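Local coordinates for SIR4-interacting protein SIF2 (Saccharomyces cerevisiae, PDB 1R5M) that antagonizes telomeric silencing and belongs to the Set3 corepressor complex, with a C-terminal domain folded as a WD40 beta propeller, at residues 35-41 / 384-388; 50-56 / 114-120; 154-159 / 211-217. All coordinates share one frame; numbering follows the deposited sequence.

Interaction 1 (35-41 / 384-388)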
loop_
_atom_site.group_PDB
_atom_site.type_symbol
_atom_site.label_atom_id
_atom_site.label_comp_id
_atom_site.label_asym_id
_atom_site.label_seq_id
_atom_site.Cartn_x
_atom_site.Cartn_y
_atom_site.Cartn_z
ATOM N N PHE A 35 3.227 -13.344 -25.885
ATOM C CA PHE A 35 2.100 -14.086 -25.327
ATOM C C PHE A 35 1.599 -13.462 -24.023
ATOM O O PHE A 35 2.307 -13.450 -23.017
ATOM C CB PHE A 35 2.507 -15.552 -25.108
ATOM C CG PHE A 35 1.652 -16.292 -24.112
ATOM C CD1 PHE A 35 0.264 -16.188 -24.140
ATOM C CD2 PHE A 35 2.241 -17.101 -23.144
ATOM C CE1 PHE A 35 -0.522 -16.875 -23.217
ATOM C CE2 PHE A 35 1.465 -17.793 -22.217
ATOM C CZ PHE A 35 0.080 -17.678 -22.254
ATOM N N VAL A 36 0.377 -12.937 -24.058
ATOM C CA VAL A 36 -0.233 -12.322 -22.882
ATOM C C VAL A 36 -1.198 -13.317 -22.253
ATOM O O VAL A 36 -2.102 -13.822 -22.918
ATOM C CB VAL A 36 -1.030 -11.051 -23.253
ATOM C CG1 VAL A 36 -1.721 -10.491 -22.014
ATOM C CG2 VAL A 36 -0.103 -10.009 -23.867
ATOM N N LYS A 37 -1.007 -13.605 -20.971
ATOM C CA LYS A 37 -1.879 -14.545 -20.281
ATOM C C LYS A 37 -3.190 -13.879 -19.887
ATOM O O LYS A 37 -3.215 -12.702 -19.535
ATOM C CB LYS A 37 -1.185 -15.082 -19.028
ATOM C CG LYS A 37 0.111 -15.824 -19.318
ATOM C CD LYS A 37 0.786 -16.267 -18.032
ATOM C CE LYS A 37 2.146 -16.889 -18.313
ATOM N NZ LYS A 37 2.041 -18.058 -19.226
ATOM N N ILE A 38 -4.281 -14.632 -19.973
ATOM C CA ILE A 38 -5.587 -14.112 -19.590
ATOM C C ILE A 38 -5.906 -14.781 -18.256
ATOM O O ILE A 38 -6.148 -15.990 -18.181
ATOM C CB ILE A 38 -6.657 -14.447 -20.650
ATOM C CG1 ILE A 38 -6.195 -13.933 -22.018
ATOM C CG2 ILE A 38 -7.981 -13.791 -20.273
ATOM C CD1 ILE A 38 -7.152 -14.238 -23.161
ATOM N N LEU A 39 -5.878 -13.976 -17.200
ATOM C CA LEU A 39 -6.096 -14.455 -15.842
ATOM C C LEU A 39 -7.514 -14.902 -15.538
ATOM O O LEU A 39 -8.487 -14.320 -16.027
ATOM C CB LEU A 39 -5.672 -13.365 -14.857
ATOM C CG LEU A 39 -4.242 -12.846 -15.043
ATOM C CD1 LEU A 39 -4.015 -11.680 -14.091
ATOM C CD2 LEU A 39 -3.222 -13.961 -14.788
ATOM N N LYS A 40 -7.623 -15.936 -14.710
ATOM C CA LYS A 40 -8.919 -16.474 -14.325
ATOM C C LYS A 40 -9.197 -16.260 -12.845
ATOM O O LYS A 40 -8.279 -16.241 -12.024
ATOM C CB LYS A 40 -8.978 -17.977 -14.606
ATOM C CG LYS A 40 -8.110 -18.804 -13.664
ATOM C CD LYS A 40 -8.158 -20.282 -14.003
ATOM C CE LYS A 40 -7.315 -21.081 -13.025
ATOM N NZ LYS A 40 -7.113 -22.484 -13.477
ATOM N N GLU A 41 -10.470 -16.104 -12.511
ATOM C CA GLU A 41 -10.857 -15.959 -11.117
ATOM C C GLU A 41 -10.884 -17.363 -10.518
ATOM O O GLU A 41 -11.340 -18.309 -11.165
ATOM C CB GLU A 41 -12.249 -15.335 -11.010
ATOM C CG GLU A 41 -12.877 -15.486 -9.630
ATOM C CD GLU A 41 -14.247 -14.853 -9.535
ATOM O OE1 GLU A 41 -14.325 -13.611 -9.427
ATOM O OE2 GLU A 41 -15.250 -15.600 -9.575
ATOM N N LEU A 384 4.096 -6.944 -21.007
ATOM C CA LEU A 384 2.806 -7.236 -20.394
ATOM C C LEU A 384 2.749 -8.747 -20.204
ATOM O O LEU A 384 2.762 -9.509 -21.172
ATOM C CB LEU A 384 1.657 -6.777 -21.294
ATOM C CG LEU A 384 0.252 -7.083 -20.769
ATOM C CD1 LEU A 384 0.049 -6.432 -19.400
ATOM C CD2 LEU A 384 -0.784 -6.571 -21.762
ATOM N N TYR A 385 2.691 -9.179 -18.951
ATOM C CA TYR A 385 2.668 -10.599 -18.630
ATOM C C TYR A 385 1.276 -11.214 -18.682
ATOM O O TYR A 385 1.087 -12.309 -19.221
ATOM C CB TYR A 385 3.263 -10.804 -17.234
ATOM C CG TYR A 385 3.394 -12.244 -16.797
ATOM C CD1 TYR A 385 4.309 -13.098 -17.410
ATOM C CD2 TYR A 385 2.614 -12.751 -15.757
ATOM C CE1 TYR A 385 4.445 -14.419 -16.997
ATOM C CE2 TYR A 385 2.743 -14.071 -15.338
ATOM C CZ TYR A 385 3.661 -14.897 -15.961
ATOM O OH TYR A 385 3.798 -16.201 -15.546
ATOM N N ALA A 386 0.303 -10.507 -18.116
ATOM C CA ALA A 386 -1.060 -11.013 -18.069
ATOM C C ALA A 386 -2.067 -9.902 -17.817
ATOM O O ALA A 386 -1.707 -8.814 -17.372
ATOM C CB ALA A 386 -1.168 -12.065 -16.973
ATOM N N SER A 387 -3.333 -10.189 -18.108
ATOM C CA SER A 387 -4.410 -9.228 -17.901
ATOM C C SER A 387 -5.659 -9.921 -17.367
ATOM O O SER A 387 -5.901 -11.097 -17.653
ATOM C CB SER A 387 -4.763 -8.521 -19.214
ATOM O OG SER A 387 -3.673 -7.782 -19.730
ATOM N N TYR A 388 -6.439 -9.182 -16.581
ATOM C CA TYR A 388 -7.691 -9.671 -16.011
ATOM C C TYR A 388 -8.748 -8.616 -16.327
ATOM O O TYR A 388 -8.564 -7.437 -16.022
ATOM C CB TYR A 388 -7.569 -9.840 -14.495
ATOM C CG TYR A 388 -8.812 -10.399 -13.836
ATOM C CD1 TYR A 388 -9.269 -11.682 -14.138
ATOM C CD2 TYR A 388 -9.526 -9.651 -12.897
ATOM C CE1 TYR A 388 -10.404 -12.212 -13.518
ATOM C CE2 TYR A 388 -10.660 -10.170 -12.274
ATOM C CZ TYR A 388 -11.092 -11.450 -12.587
ATOM O OH TYR A 388 -12.203 -11.971 -11.962
HETATM O O HOH W 1 2.916 -13.809 -20.561
#

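Interaction 2 (50-56 / 114-120). With SO4 (sulfate ion), chain C.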
loop_
_atom_site.group_PDB
_atom_site.type_symbol
_atom_site.label_atom_id
_atom_site.label_comp_id
_atom_site.label_asym_id
_atom_site.label_seq_id
_atom_site.Cartn_x
_atom_site.Cartn_y
_atom_site.Cartn_z
ATOM N N SER A 50 -10.868 -3.259 0.566
ATOM C CA SER A 50 -9.442 -3.432 0.311
ATOM C C SER A 50 -9.043 -4.749 0.960
ATOM O O SER A 50 -9.826 -5.344 1.700
ATOM C CB SER A 50 -8.632 -2.287 0.923
ATOM O OG SER A 50 -8.638 -2.359 2.339
ATOM N N SER A 51 -7.832 -5.212 0.683
ATOM C CA SER A 51 -7.380 -6.461 1.270
ATOM C C SER A 51 -5.865 -6.497 1.331
ATOM O O SER A 51 -5.185 -5.701 0.687
ATOM C CB SER A 51 -7.903 -7.659 0.464
ATOM O OG SER A 51 -7.303 -7.732 -0.819
ATOM N N THR A 52 -5.345 -7.411 2.138
ATOM C CA THR A 52 -3.911 -7.572 2.275
ATOM C C THR A 52 -3.628 -9.004 2.727
ATOM O O THR A 52 -4.220 -9.499 3.687
ATOM C CB THR A 52 -3.321 -6.534 3.269
ATOM O OG1 THR A 52 -1.910 -6.741 3.396
ATOM C CG2 THR A 52 -3.989 -6.636 4.633
ATOM N N TRP A 53 -2.741 -9.676 2.001
ATOM C CA TRP A 53 -2.390 -11.055 2.314
ATOM C C TRP A 53 -1.358 -11.138 3.426
ATOM O O TRP A 53 -0.560 -10.223 3.623
ATOM C CB TRP A 53 -1.834 -11.758 1.073
ATOM C CG TRP A 53 -2.815 -11.904 -0.044
ATOM C CD1 TRP A 53 -3.166 -10.954 -0.959
ATOM C CD2 TRP A 53 -3.557 -13.084 -0.380
ATOM N NE1 TRP A 53 -4.080 -11.471 -1.850
ATOM C CE2 TRP A 53 -4.336 -12.776 -1.516
ATOM C CE3 TRP A 53 -3.637 -14.370 0.170
ATOM C CZ2 TRP A 53 -5.189 -13.711 -2.118
ATOM C CZ3 TRP A 53 -4.487 -15.302 -0.429
ATOM C CH2 TRP A 53 -5.250 -14.963 -1.561
ATOM N N ASN A 54 -1.378 -12.248 4.154
ATOM C CA ASN A 54 -0.427 -12.449 5.231
ATOM C C ASN A 54 0.975 -12.484 4.619
ATOM O O ASN A 54 1.202 -13.145 3.607
ATOM C CB ASN A 54 -0.736 -13.757 5.947
ATOM C CG ASN A 54 0.068 -13.919 7.215
ATOM O OD1 ASN A 54 1.257 -14.228 7.176
ATOM N ND2 ASN A 54 -0.578 -13.692 8.353
ATOM N N PRO A 55 1.936 -11.770 5.224
ATOM C CA PRO A 55 3.292 -11.761 4.670
ATOM C C PRO A 55 4.056 -13.082 4.684
ATOM O O PRO A 55 5.029 -13.238 3.944
ATOM C CB PRO A 55 3.991 -10.675 5.490
ATOM C CG PRO A 55 3.293 -10.756 6.816
ATOM C CD PRO A 55 1.843 -10.905 6.416
ATOM N N LEU A 56 3.621 -14.033 5.500
ATOM C CA LEU A 56 4.329 -15.307 5.584
ATOM C C LEU A 56 3.514 -16.547 5.233
ATOM O O LEU A 56 4.081 -17.623 5.039
ATOM C CB LEU A 56 4.941 -15.464 6.979
ATOM C CG LEU A 56 6.024 -14.429 7.302
ATOM C CD1 LEU A 56 6.523 -14.631 8.720
ATOM C CD2 LEU A 56 7.172 -14.561 6.306
ATOM N N LEU A 114 -6.044 -1.947 6.569
ATOM C CA LEU A 114 -5.641 -3.202 7.200
ATOM C C LEU A 114 -4.128 -3.306 7.053
ATOM O O LEU A 114 -3.581 -2.994 5.992
ATOM C CB LEU A 114 -6.295 -4.416 6.535
ATOM C CG LEU A 114 -7.825 -4.467 6.549
ATOM C CD1 LEU A 114 -8.348 -3.810 5.285
ATOM C CD2 LEU A 114 -8.300 -5.909 6.625
ATOM N N ALA A 115 -3.453 -3.743 8.111
ATOM C CA ALA A 115 -2.003 -3.867 8.062
ATOM C C ALA A 115 -1.477 -4.999 8.934
ATOM O O ALA A 115 -1.607 -4.959 10.156
ATOM C CB ALA A 115 -1.350 -2.550 8.489
ATOM N N TRP A 116 -0.894 -6.007 8.294
ATOM C CA TRP A 116 -0.297 -7.136 9.007
ATOM C C TRP A 116 1.049 -6.706 9.573
ATOM O O TRP A 116 1.728 -5.851 9.000
ATOM C CB TRP A 116 -0.000 -8.308 8.061
ATOM C CG TRP A 116 -1.169 -9.074 7.563
ATOM C CD1 TRP A 116 -1.750 -8.979 6.328
ATOM C CD2 TRP A 116 -1.870 -10.108 8.258
ATOM N NE1 TRP A 116 -2.764 -9.898 6.213
ATOM C CE2 TRP A 116 -2.862 -10.603 7.384
ATOM C CE3 TRP A 116 -1.756 -10.664 9.539
ATOM C CZ2 TRP A 116 -3.736 -11.630 7.748
ATOM C CZ3 TRP A 116 -2.626 -11.688 9.902
ATOM C CH2 TRP A 116 -3.603 -12.160 9.008
ATOM N N SER A 117 1.435 -7.305 10.695
ATOM C CA SER A 117 2.742 -7.033 11.272
ATOM C C SER A 117 3.717 -7.777 10.352
ATOM O O SER A 117 3.315 -8.689 9.624
ATOM C CB SER A 117 2.821 -7.582 12.697
ATOM O OG SER A 117 2.594 -8.979 12.707
ATOM N N HIS A 118 4.990 -7.398 10.376
ATOM C CA HIS A 118 5.974 -8.038 9.506
ATOM C C HIS A 118 6.111 -9.543 9.713
ATOM O O HIS A 118 6.423 -10.281 8.781
ATOM C CB HIS A 118 7.331 -7.350 9.677
ATOM C CG HIS A 118 7.360 -5.949 9.151
ATOM N ND1 HIS A 118 7.218 -5.656 7.812
ATOM C CD2 HIS A 118 7.490 -4.760 9.785
ATOM C CE1 HIS A 118 7.259 -4.346 7.643
ATOM N NE2 HIS A 118 7.423 -3.780 8.825
ATOM N N ASP A 119 5.862 -9.992 10.936
ATOM C CA ASP A 119 5.958 -11.406 11.288
ATOM C C ASP A 119 4.697 -12.175 10.895
ATOM O O ASP A 119 4.662 -13.406 10.969
ATOM C CB ASP A 119 6.144 -11.521 12.787
ATOM C CG ASP A 119 5.085 -10.746 13.532
ATOM O OD1 ASP A 119 5.231 -9.512 13.666
ATOM O OD2 ASP A 119 4.094 -11.362 13.953
ATOM N N GLY A 120 3.652 -11.443 10.513
ATOM C CA GLY A 120 2.408 -12.068 10.105
ATOM C C GLY A 120 1.532 -12.625 11.213
ATOM O O GLY A 120 0.522 -13.262 10.931
HETATM S S SO4 C . -0.530 -4.765 0.470
HETATM O O1 SO4 C . 0.794 -4.146 0.260
HETATM O O2 SO4 C . -1.371 -3.878 1.295
HETATM O O3 SO4 C . -1.183 -4.977 -0.840
HETATM O O4 SO4 C . -0.365 -6.050 1.170
HETATM O O HOH W 2 -5.899 -1.527 3.472
HETATM O O HOH W 3 -0.395 -5.767 5.440
#

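Interaction 3 (154-159 / 211-217)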
loop_
_atom_site.group_PDB
_atom_site.type_symbol
_atom_site.label_atom_id
_atom_site.label_comp_id
_atom_site.label_asym_id
_atom_site.label_seq_id
_atom_site.Cartn_x
_atom_site.Cartn_y
_atom_site.Cartn_z
ATOM N N SER A 154 -3.432 5.207 6.605
ATOM C CA SER A 154 -2.180 4.467 6.608
ATOM C C SER A 154 -1.803 3.971 7.998
ATOM O O SER A 154 -2.031 4.652 8.998
ATOM C CB SER A 154 -1.056 5.354 6.054
ATOM O OG SER A 154 0.167 4.641 5.950
ATOM N N VAL A 155 -1.241 2.766 8.043
ATOM C CA VAL A 155 -0.772 2.152 9.284
ATOM C C VAL A 155 0.497 1.389 8.930
ATOM O O VAL A 155 0.479 0.524 8.052
ATOM C CB VAL A 155 -1.790 1.152 9.872
ATOM C CG1 VAL A 155 -1.180 0.440 11.080
ATOM C CG2 VAL A 155 -3.056 1.881 10.284
ATOM N N LYS A 156 1.597 1.720 9.600
ATOM C CA LYS A 156 2.874 1.060 9.339
ATOM C C LYS A 156 3.475 0.514 10.634
ATOM O O LYS A 156 3.533 1.215 11.645
ATOM C CB LYS A 156 3.866 2.039 8.692
ATOM C CG LYS A 156 3.459 2.572 7.312
ATOM C CD LYS A 156 3.487 1.476 6.258
ATOM C CE LYS A 156 3.182 2.013 4.853
ATOM N NZ LYS A 156 4.245 2.898 4.287
ATOM N N TRP A 157 3.913 -0.741 10.584
ATOM C CA TRP A 157 4.533 -1.407 11.728
ATOM C C TRP A 157 6.042 -1.228 11.686
ATOM O O TRP A 157 6.637 -1.212 10.607
ATOM C CB TRP A 157 4.284 -2.913 11.684
ATOM C CG TRP A 157 2.911 -3.370 11.994
ATOM C CD1 TRP A 157 1.832 -3.377 11.158
ATOM C CD2 TRP A 157 2.483 -3.978 13.212
ATOM N NE1 TRP A 157 0.756 -3.967 11.782
ATOM C CE2 TRP A 157 1.129 -4.344 13.045
ATOM C CE3 TRP A 157 3.115 -4.254 14.433
ATOM C CZ2 TRP A 157 0.394 -4.976 14.052
ATOM C CZ3 TRP A 157 2.385 -4.882 15.436
ATOM C CH2 TRP A 157 1.038 -5.236 15.238
ATOM N N ASN A 158 6.672 -1.120 12.851
ATOM C CA ASN A 158 8.122 -0.997 12.869
ATOM C C ASN A 158 8.712 -2.405 12.805
ATOM O O ASN A 158 7.980 -3.395 12.872
ATOM C CB ASN A 158 8.592 -0.224 14.114
ATOM C CG ASN A 158 8.607 -1.064 15.370
ATOM O OD1 ASN A 158 7.781 -1.955 15.555
ATOM N ND2 ASN A 158 9.548 -0.763 16.260
ATOM N N LYS A 159 10.031 -2.478 12.665
ATOM C CA LYS A 159 10.759 -3.736 12.532
ATOM C C LYS A 159 10.421 -4.875 13.498
ATOM O O LYS A 159 10.091 -5.979 13.064
ATOM C CB LYS A 159 12.264 -3.452 12.596
ATOM C CG LYS A 159 13.150 -4.654 12.300
ATOM C CD LYS A 159 12.995 -5.111 10.860
ATOM C CE LYS A 159 13.870 -6.320 10.559
ATOM N NZ LYS A 159 13.690 -6.792 9.157
ATOM N N ASP A 211 0.483 8.784 3.236
ATOM C CA ASP A 211 1.373 7.684 3.600
ATOM C C ASP A 211 2.355 8.136 4.676
ATOM O O ASP A 211 2.590 9.331 4.853
ATOM C CB ASP A 211 2.146 7.201 2.362
ATOM C CG ASP A 211 2.515 5.723 2.427
ATOM O OD1 ASP A 211 2.184 5.062 3.436
ATOM O OD2 ASP A 211 3.130 5.221 1.457
ATOM N N VAL A 212 2.894 7.162 5.407
ATOM C CA VAL A 212 3.898 7.387 6.448
ATOM C C VAL A 212 4.853 6.200 6.312
ATOM O O VAL A 212 4.539 5.236 5.618
ATOM C CB VAL A 212 3.287 7.392 7.870
ATOM C CG1 VAL A 212 2.294 8.544 8.012
ATOM C CG2 VAL A 212 2.615 6.062 8.156
ATOM N N GLU A 213 6.008 6.244 6.968
ATOM C CA GLU A 213 6.952 5.141 6.821
ATOM C C GLU A 213 8.036 5.118 7.891
ATOM O O GLU A 213 8.482 6.165 8.353
ATOM C CB GLU A 213 7.610 5.219 5.430
ATOM C CG GLU A 213 8.673 4.160 5.150
ATOM C CD GLU A 213 8.089 2.775 4.927
ATOM O OE1 GLU A 213 7.046 2.464 5.542
ATOM O OE2 GLU A 213 8.674 1.990 4.151
ATOM N N TRP A 214 8.449 3.917 8.286
ATOM C CA TRP A 214 9.521 3.768 9.267
ATOM C C TRP A 214 10.830 3.755 8.489
ATOM O O TRP A 214 10.917 3.121 7.437
ATOM C CB TRP A 214 9.393 2.447 10.038
ATOM C CG TRP A 214 8.287 2.427 11.038
ATOM C CD1 TRP A 214 6.995 2.047 10.827
ATOM C CD2 TRP A 214 8.369 2.838 12.407
ATOM N NE1 TRP A 214 6.262 2.198 11.982
ATOM C CE2 TRP A 214 7.084 2.682 12.968
ATOM C CE3 TRP A 214 9.407 3.323 13.216
ATOM C CZ2 TRP A 214 6.804 2.997 14.306
ATOM C CZ3 TRP A 214 9.130 3.635 14.548
ATOM C CH2 TRP A 214 7.837 3.471 15.077
ATOM N N VAL A 215 11.846 4.442 9.001
ATOM C CA VAL A 215 13.138 4.471 8.317
ATOM C C VAL A 215 14.248 3.887 9.182
ATOM O O VAL A 215 15.422 3.905 8.807
ATOM C CB VAL A 215 13.515 5.905 7.877
ATOM C CG1 VAL A 215 12.484 6.422 6.891
ATOM C CG2 VAL A 215 13.614 6.827 9.080
ATOM N N ASP A 216 13.856 3.371 10.342
ATOM C CA ASP A 216 14.768 2.733 11.284
ATOM C C ASP A 216 13.884 2.122 12.367
ATOM O O ASP A 216 12.678 2.364 12.393
ATOM C CB ASP A 216 15.730 3.752 11.902
ATOM C CG ASP A 216 17.031 3.116 12.375
ATOM O OD1 ASP A 216 17.066 1.881 12.561
ATOM O OD2 ASP A 216 18.017 3.859 12.567
ATOM N N ASP A 217 14.471 1.326 13.254
ATOM C CA ASP A 217 13.698 0.699 14.316
ATOM C C ASP A 217 13.005 1.740 15.193
ATOM O O ASP A 217 11.951 1.470 15.772
ATOM C CB ASP A 217 14.609 -0.178 15.182
ATOM C CG ASP A 217 15.235 -1.321 14.400
ATOM O OD1 ASP A 217 14.483 -2.171 13.881
ATOM O OD2 ASP A 217 16.479 -1.368 14.302
HETATM O O HOH W 4 0.033 3.314 3.458
HETATM O O HOH W 5 3.331 2.600 1.348
HETATM O O HOH W 6 11.263 -0.210 11.738
#

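Interaction 1 (35-41 / 384-388)
Lys37 lays its aliphatic chain across the phenol ring of Tyr385, with CD over one ring face, 4.2 Å from the centroid. The two side chains sit where the outermost strands of neighbouring blades of the WD40 propeller meet: 37-44, which completes the last blade as in the Velcro closure of this fold, runs parallel to 380-388. Lys37 CG lies beside the backbone N (chi1 -61°) and the chain runs straight through chi2 and chi3, laying CD and CE over the phenol end of the ring; chi4 only turns NZ. Tyr385 bonds through OH to the carbonyl of Pro424 and also makes a cation-pi contact with Lys344.

The backbones zip up on one short run. Lys37 N donates to Tyr385 O (3.0 Å), Ser387 N to Lys37 O (2.9 Å) and Leu39 N to Ser387 O (2.9 Å). Before the first of these, a water fills in by donating to both Phe35 O and Tyr385 O, so the latter accepts twice. Tyr385 and Ala386 both face Val356 in a classic beta bulge on the opposite flank of their strand.

Leu39, itself buried, points at 384-388, presses CD2 on Ala386 CB at 3.5 Å and packs on Ile423 and Pro424. Tyr388 crosses nearby, its OH bonded to Ser419 OG, and its ring takes Leu39 O in plane at the edge, 3.3 Å from Tyr388 CD1.

Interaction 2 (50-56 / 114-120)
Leu114 opens the second segment by sliding past Thr52 in the opposite sense, with its CB 3.7 Å from Thr52 CG2. Its CD1 also meets the hydroxyl of Ser50, and a water bridges Leu114 N to that same hydroxyl. Two residues on, Trp116 has the contact's largest share. Its NE1 gives a hydrogen bond of 2.9 Å to Thr52 O, which lies in the indole plane, although the donor stands 57° out of the carbonyl plane. A second water joins Trp116 N to Thr52 OG1, the hydroxyl that also donates to a sulfate ion. One indole face is covered by Asn54: CA sits over the five-membered ring, 3.7 Å from its centroid, and ND2 lies above the six-membered end. Pro55 CD packs against Trp116 CB at 3.6 Å.

From Ser117 the chain makes a type I turn that ends at Gly120, whose carbonyl takes a bond from Asn54 ND2 (2.8 Å) in plane, on a lone pair. Asn54 OD1 faces the other way and accepts from Leu56 N in an Asx turn, so both ends of the amide are held. Gly120 has a positive phi, and a CB there would run into Asn54 OD1.

These are the innermost strands of the first two propeller blades, with axes 7.1 Å apart and nearly parallel; the Trp116 indole crosses to the first, touching Ala62 on strand 60-65 and Leu72 on 69-77.

Interaction 3 (154-159 / 211-217)
The backbones of 154-159 and 211-217 run side by side with end-to-end directions 16° apart, Ser154 CA lying 5.7 Å from Asp211 CA and Lys156 CA 6.3 Å from Glu213 CA. They belong to the inner strands of adjacent WD40 propeller blades, and the bonds between them all use side chains.

Lys156 bends at chi2 and chi4 (-68° and 69°), which curls NZ back into a nest of three acceptors. The shortest bond, 2.7 Å from Lys156 NZ to Val212 O, runs nearly along the C=O axis. Salt bridges reach Asp211 OD1 on its syn side, tilted out of plane, and Glu213 OE1 from above the carboxylate plane, and a water links NZ to Asp211 OD2. The far oxygens of both acids take backbone N-H groups of strand 250-256, Leu253 and Phe255, which holds the carboxylates in place. A methionine in place of Lys156 would probably leave Asp211 and Glu213 as two close negative charges without their shared cation, and Val212 O without its donor.

Farther along, Trp214 NE1 donates to Lys156 O (2.9 Å), which sits in the indole plane. Asn158 CB rests over the centre of the six-membered ring, 3.4 Å from its centroid, while Asn158 OD1 accepts from Thr162 N and His163 N. Its amide nitrogen ends the contact with a long, weak but straight bond: Asn158 ND2 to Asp217 O, 3.3 Å.

Interactions 2 and 3 repeat one theme in one ring of eight blades: a tryptophan at the end of an inner strand donates to the backbone of the preceding blade. Their centres lie 14 Å apart, and they come in series along the chain. Trp157, on the first strand of interaction 3, repeats it through NE1 to Ala115 O on the second strand of interaction 2, joining the two contacts directly, so blades one to four are stitched consecutively. Interaction 1 encloses both in sequence but lies on the outer rim, its centre about 25 Å from that of interaction 2 and 33 Å from interaction 3's. There the first strand, 37-44, completes the last blade and closes the ring.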